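PDB 4MNK: chitinase A from Cycas revoluta, which probably hydrolyses chitin as a plant class V chitinase of glycosyl hydrolase family 18, and is caught here with N-acetylglucosamine oligomers bound. Local coordinates for residues Val177-Val187 with Phe224-Lys233. Residues are numbered along the deposited sequence; the frame is centred on the assembly and turned at random. Where two conformers were deposited one is given.
Sequences VQFIAAGLDWV and FLAAGMPPEK
Met-229 packs against Val-177 and Ile-180, and Lys-233 reaches the carbonyls of Ala-181 and Leu-184, joining two neighbouring helix-to-strand connections of the family 18 TIM barrel, where helices 177-183 and 217-227 lead into the parallel strands 186-190 and 234-247. The tight part surrounds Met-229. With CG anti to the backbone N (chi1 -174°) and bends at the next two torsions, its unbranched chain curls until CE lies 3.7 Å from Ile-180 CG2, the two side chains crossing at about a right angle. CE also meets Val-177 CB at 3.9 Å. Val-177, branched at CB, spreads its methyls over the end of the other helix: CG1 touches Ala-227 CB and CG2 faces the Ala-227 carbonyl.

The solvent side is looser: exposed Gly-228, at positive phi, closes a Schellman motif and turns the chain toward Met-229, and Pro-230 only brushes the small Ala-181, CD lying 3.7 Å from its CB.

The Lys-233 end is polar but firmly held. The chain bends at chi2 and then runs straight, laying CD beside Asp-185 O and bringing NZ to Leu-184 O at 2.8 Å and Ala-181 O at 3.1 Å, both approached in the carbonyl plane. A leucine in its place would probably leave these two oxygens without their shared donor and the turn after the helix less firmly held. The Asp-185 carboxylate does not pair with NZ; its OD2 is hydrogen-bonded to Leu-156 N. On the buried side, Val-187 N, on the strand, donates a nearly straight bond (168°) to Lys-233 O, at 2.9 Å.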
loop_
_atom_site.group_PDB
_atom_site.type_symbol
_atom_site.label_atom_id
_atom_site.label_comp_id
_atom_site.label_asym_id
_atom_site.label_seq_id
_atom_site.Cartn_x
_atom_site.Cartn_y
_atom_site.Cartn_z
ATOM N N VAL A 177 -5.226 9.625 -15.421
ATOM C CA VAL A 177 -3.979 10.115 -14.819
ATOM C C VAL A 177 -3.880 11.634 -14.690
ATOM O O VAL A 177 -3.320 12.129 -13.717
ATOM C CB VAL A 177 -2.698 9.530 -15.489
ATOM C CG1 VAL A 177 -2.697 8.012 -15.394
ATOM C CG2 VAL A 177 -2.557 9.989 -16.935
ATOM N N GLN A 178 -4.423 12.366 -15.663
ATOM C CA GLN A 178 -4.410 13.826 -15.608
ATOM C C GLN A 178 -5.303 14.323 -14.466
ATOM O O GLN A 178 -4.915 15.212 -13.704
ATOM C CB GLN A 178 -4.850 14.420 -16.948
ATOM C CG GLN A 178 -4.709 15.928 -17.037
ATOM C CD GLN A 178 -5.455 16.497 -18.220
ATOM O OE1 GLN A 178 -6.683 16.438 -18.284
ATOM N NE2 GLN A 178 -4.713 17.046 -19.172
ATOM N N PHE A 179 -6.491 13.732 -14.361
ATOM C CA PHE A 179 -7.416 13.972 -13.253
ATOM C C PHE A 179 -6.725 13.748 -11.904
ATOM O O PHE A 179 -6.770 14.606 -11.017
ATOM C CB PHE A 179 -8.631 13.044 -13.393
ATOM C CG PHE A 179 -9.574 13.077 -12.220
ATOM C CD1 PHE A 179 -10.697 13.895 -12.245
ATOM C CD2 PHE A 179 -9.353 12.278 -11.099
ATOM C CE1 PHE A 179 -11.575 13.930 -11.166
ATOM C CE2 PHE A 179 -10.226 12.310 -10.017
ATOM C CZ PHE A 179 -11.338 13.136 -10.052
ATOM N N ILE A 180 -6.082 12.590 -11.770
ATOM C CA ILE A 180 -5.395 12.209 -10.541
ATOM C C ILE A 180 -4.250 13.173 -10.209
ATOM O O ILE A 180 -4.118 13.616 -9.064
ATOM C CB ILE A 180 -4.880 10.752 -10.620
ATOM C CG1 ILE A 180 -6.050 9.766 -10.546
ATOM C CG2 ILE A 180 -3.872 10.472 -9.514
ATOM C CD1 ILE A 180 -5.686 8.330 -10.895
ATOM N N ALA A 181 -3.434 13.507 -11.208
ATOM C CA ALA A 181 -2.307 14.419 -11.000
ATOM C C ALA A 181 -2.748 15.810 -10.532
ATOM O O ALA A 181 -2.050 16.462 -9.755
ATOM C CB ALA A 181 -1.463 14.522 -12.259
ATOM N N ALA A 182 -3.913 16.250 -10.997
ATOM C CA ALA A 182 -4.437 17.557 -10.612
ATOM C C ALA A 182 -5.051 17.553 -9.212
ATOM O O ALA A 182 -4.922 18.532 -8.473
ATOM C CB ALA A 182 -5.445 18.041 -11.634
ATOM N N GLY A 183 -5.702 16.449 -8.850
ATOM C CA GLY A 183 -6.455 16.376 -7.598
ATOM C C GLY A 183 -5.714 15.821 -6.396
ATOM O O GLY A 183 -6.111 16.074 -5.254
ATOM N N LEU A 184 -4.649 15.060 -6.647
ATOM C CA LEU A 184 -3.943 14.321 -5.596
ATOM C C LEU A 184 -2.473 14.687 -5.519
ATOM O O LEU A 184 -1.863 15.079 -6.512
ATOM C CB LEU A 184 -4.065 12.811 -5.831
ATOM C CG LEU A 184 -5.324 12.081 -5.356
ATOM C CD1 LEU A 184 -6.542 12.432 -6.194
ATOM C CD2 LEU A 184 -5.091 10.592 -5.379
ATOM N N ASP A 185 -1.903 14.529 -4.331
ATOM C CA ASP A 185 -0.483 14.787 -4.131
ATOM C C ASP A 185 0.388 13.663 -4.676
ATOM O O ASP A 185 1.457 13.919 -5.229
ATOM C CB ASP A 185 -0.209 15.057 -2.658
ATOM C CG ASP A 185 -0.880 16.319 -2.190
ATOM O OD1 ASP A 185 -0.344 17.412 -2.471
ATOM O OD2 ASP A 185 -1.959 16.226 -1.573
ATOM N N TRP A 186 -0.084 12.427 -4.527
ATOM C CA TRP A 186 0.529 11.266 -5.168
ATOM C C TRP A 186 -0.392 10.062 -5.080
ATOM O O TRP A 186 -1.424 10.114 -4.408
ATOM C CB TRP A 186 1.913 10.942 -4.580
ATOM C CG TRP A 186 1.937 10.405 -3.165
ATOM C CD1 TRP A 186 1.780 9.104 -2.775
ATOM C CD2 TRP A 186 2.180 11.155 -1.971
ATOM N NE1 TRP A 186 1.896 9.000 -1.407
ATOM C CE2 TRP A 186 2.140 10.245 -0.889
ATOM C CE3 TRP A 186 2.410 12.511 -1.705
ATOM C CZ2 TRP A 186 2.327 10.650 0.437
ATOM C CZ3 TRP A 186 2.597 12.910 -0.389
ATOM C CH2 TRP A 186 2.548 11.983 0.666
ATOM N N VAL A 187 -0.024 8.990 -5.777
ATOM C CA VAL A 187 -0.704 7.708 -5.643
ATOM C C VAL A 187 0.280 6.647 -5.179
ATOM O O VAL A 187 1.466 6.688 -5.517
ATOM C CB VAL A 187 -1.419 7.248 -6.946
ATOM C CG1 VAL A 187 -2.522 8.220 -7.323
ATOM C CG2 VAL A 187 -0.429 7.056 -8.102
ATOM N N PHE A 224 1.594 3.643 -16.139
ATOM C CA PHE A 224 1.187 4.941 -15.606
ATOM C C PHE A 224 1.926 6.089 -16.293
ATOM O O PHE A 224 1.322 7.106 -16.638
ATOM C CB PHE A 224 1.398 5.006 -14.092
ATOM C CG PHE A 224 0.332 4.303 -13.300
ATOM C CD1 PHE A 224 0.571 3.047 -12.754
ATOM C CD2 PHE A 224 -0.912 4.897 -13.097
ATOM C CE1 PHE A 224 -0.417 2.392 -12.016
ATOM C CE2 PHE A 224 -1.907 4.250 -12.364
ATOM C CZ PHE A 224 -1.657 2.995 -11.821
ATOM N N LEU A 225 3.229 5.911 -16.496
ATOM C CA LEU A 225 4.054 6.926 -17.146
ATOM C C LEU A 225 3.676 7.136 -18.610
ATOM O O LEU A 225 3.638 8.273 -19.085
ATOM C CB LEU A 225 5.538 6.581 -17.006
ATOM C CG LEU A 225 6.060 6.631 -15.564
ATOM C CD1 LEU A 225 7.446 6.026 -15.469
ATOM C CD2 LEU A 225 6.056 8.050 -15.029
ATOM N N ALA A 226 3.375 6.041 -19.305
ATOM C CA ALA A 226 2.962 6.094 -20.712
ATOM C C ALA A 226 1.612 6.787 -20.884
ATOM O O ALA A 226 1.364 7.426 -21.909
ATOM C CB ALA A 226 2.919 4.699 -21.308
ATOM N N ALA A 227 0.745 6.656 -19.880
ATOM C CA ALA A 227 -0.557 7.320 -19.883
ATOM C C ALA A 227 -0.430 8.825 -19.647
ATOM O O ALA A 227 -1.345 9.585 -19.971
ATOM C CB ALA A 227 -1.478 6.691 -18.847
ATOM N N GLY A 228 0.697 9.245 -19.077
ATOM C CA GLY A 228 0.980 10.664 -18.870
ATOM C C GLY A 228 1.071 11.119 -17.425
ATOM O O GLY A 228 1.058 12.318 -17.152
ATOM N N MET A 229 1.166 10.171 -16.492
ATOM C CA MET A 229 1.325 10.523 -15.084
ATOM C C MET A 229 2.695 11.158 -14.857
ATOM O O MET A 229 3.709 10.566 -15.235
ATOM C CB MET A 229 1.167 9.295 -14.182
ATOM C CG MET A 229 1.185 9.630 -12.696
ATOM S SD MET A 229 -0.327 10.460 -12.171
ATOM C CE MET A 229 -1.393 9.047 -11.886
ATOM N N PRO A 230 2.733 12.364 -14.248
ATOM C CA PRO A 230 4.026 12.924 -13.861
ATOM C C PRO A 230 4.724 11.923 -12.939
ATOM O O PRO A 230 4.091 11.429 -11.997
ATOM C CB PRO A 230 3.649 14.196 -13.096
ATOM C CG PRO A 230 2.294 14.556 -13.592
ATOM C CD PRO A 230 1.617 13.249 -13.873
ATOM N N PRO A 231 6.010 11.620 -13.205
ATOM C CA PRO A 231 6.712 10.566 -12.465
ATOM C C PRO A 231 6.736 10.801 -10.956
ATOM O O PRO A 231 6.643 9.841 -10.186
ATOM C CB PRO A 231 8.129 10.606 -13.049
ATOM C CG PRO A 231 8.258 11.959 -13.663
ATOM C CD PRO A 231 6.896 12.282 -14.180
ATOM N N GLU A 232 6.832 12.065 -10.547
ATOM C CA GLU A 232 6.858 12.429 -9.126
ATOM C C GLU A 232 5.546 12.125 -8.375
ATOM O O GLU A 232 5.524 12.119 -7.143
ATOM C CB GLU A 232 7.279 13.897 -8.943
ATOM C CG GLU A 232 6.213 14.940 -9.287
ATOM C CD GLU A 232 6.178 15.340 -10.759
ATOM O OE1 GLU A 232 5.447 16.300 -11.083
ATOM O OE2 GLU A 232 6.867 14.713 -11.595
ATOM N N LYS A 233 4.470 11.863 -9.121
ATOM C CA LYS A 233 3.167 11.506 -8.547
ATOM C C LYS A 233 3.041 10.010 -8.236
ATOM O O LYS A 233 2.039 9.580 -7.660
ATOM C CB LYS A 233 2.030 11.927 -9.491
ATOM C CG LYS A 233 1.904 13.428 -9.735
ATOM C CD LYS A 233 1.209 14.127 -8.577
ATOM C CE LYS A 233 1.035 15.607 -8.850
ATOM N NZ LYS A 233 0.322 16.289 -7.739
#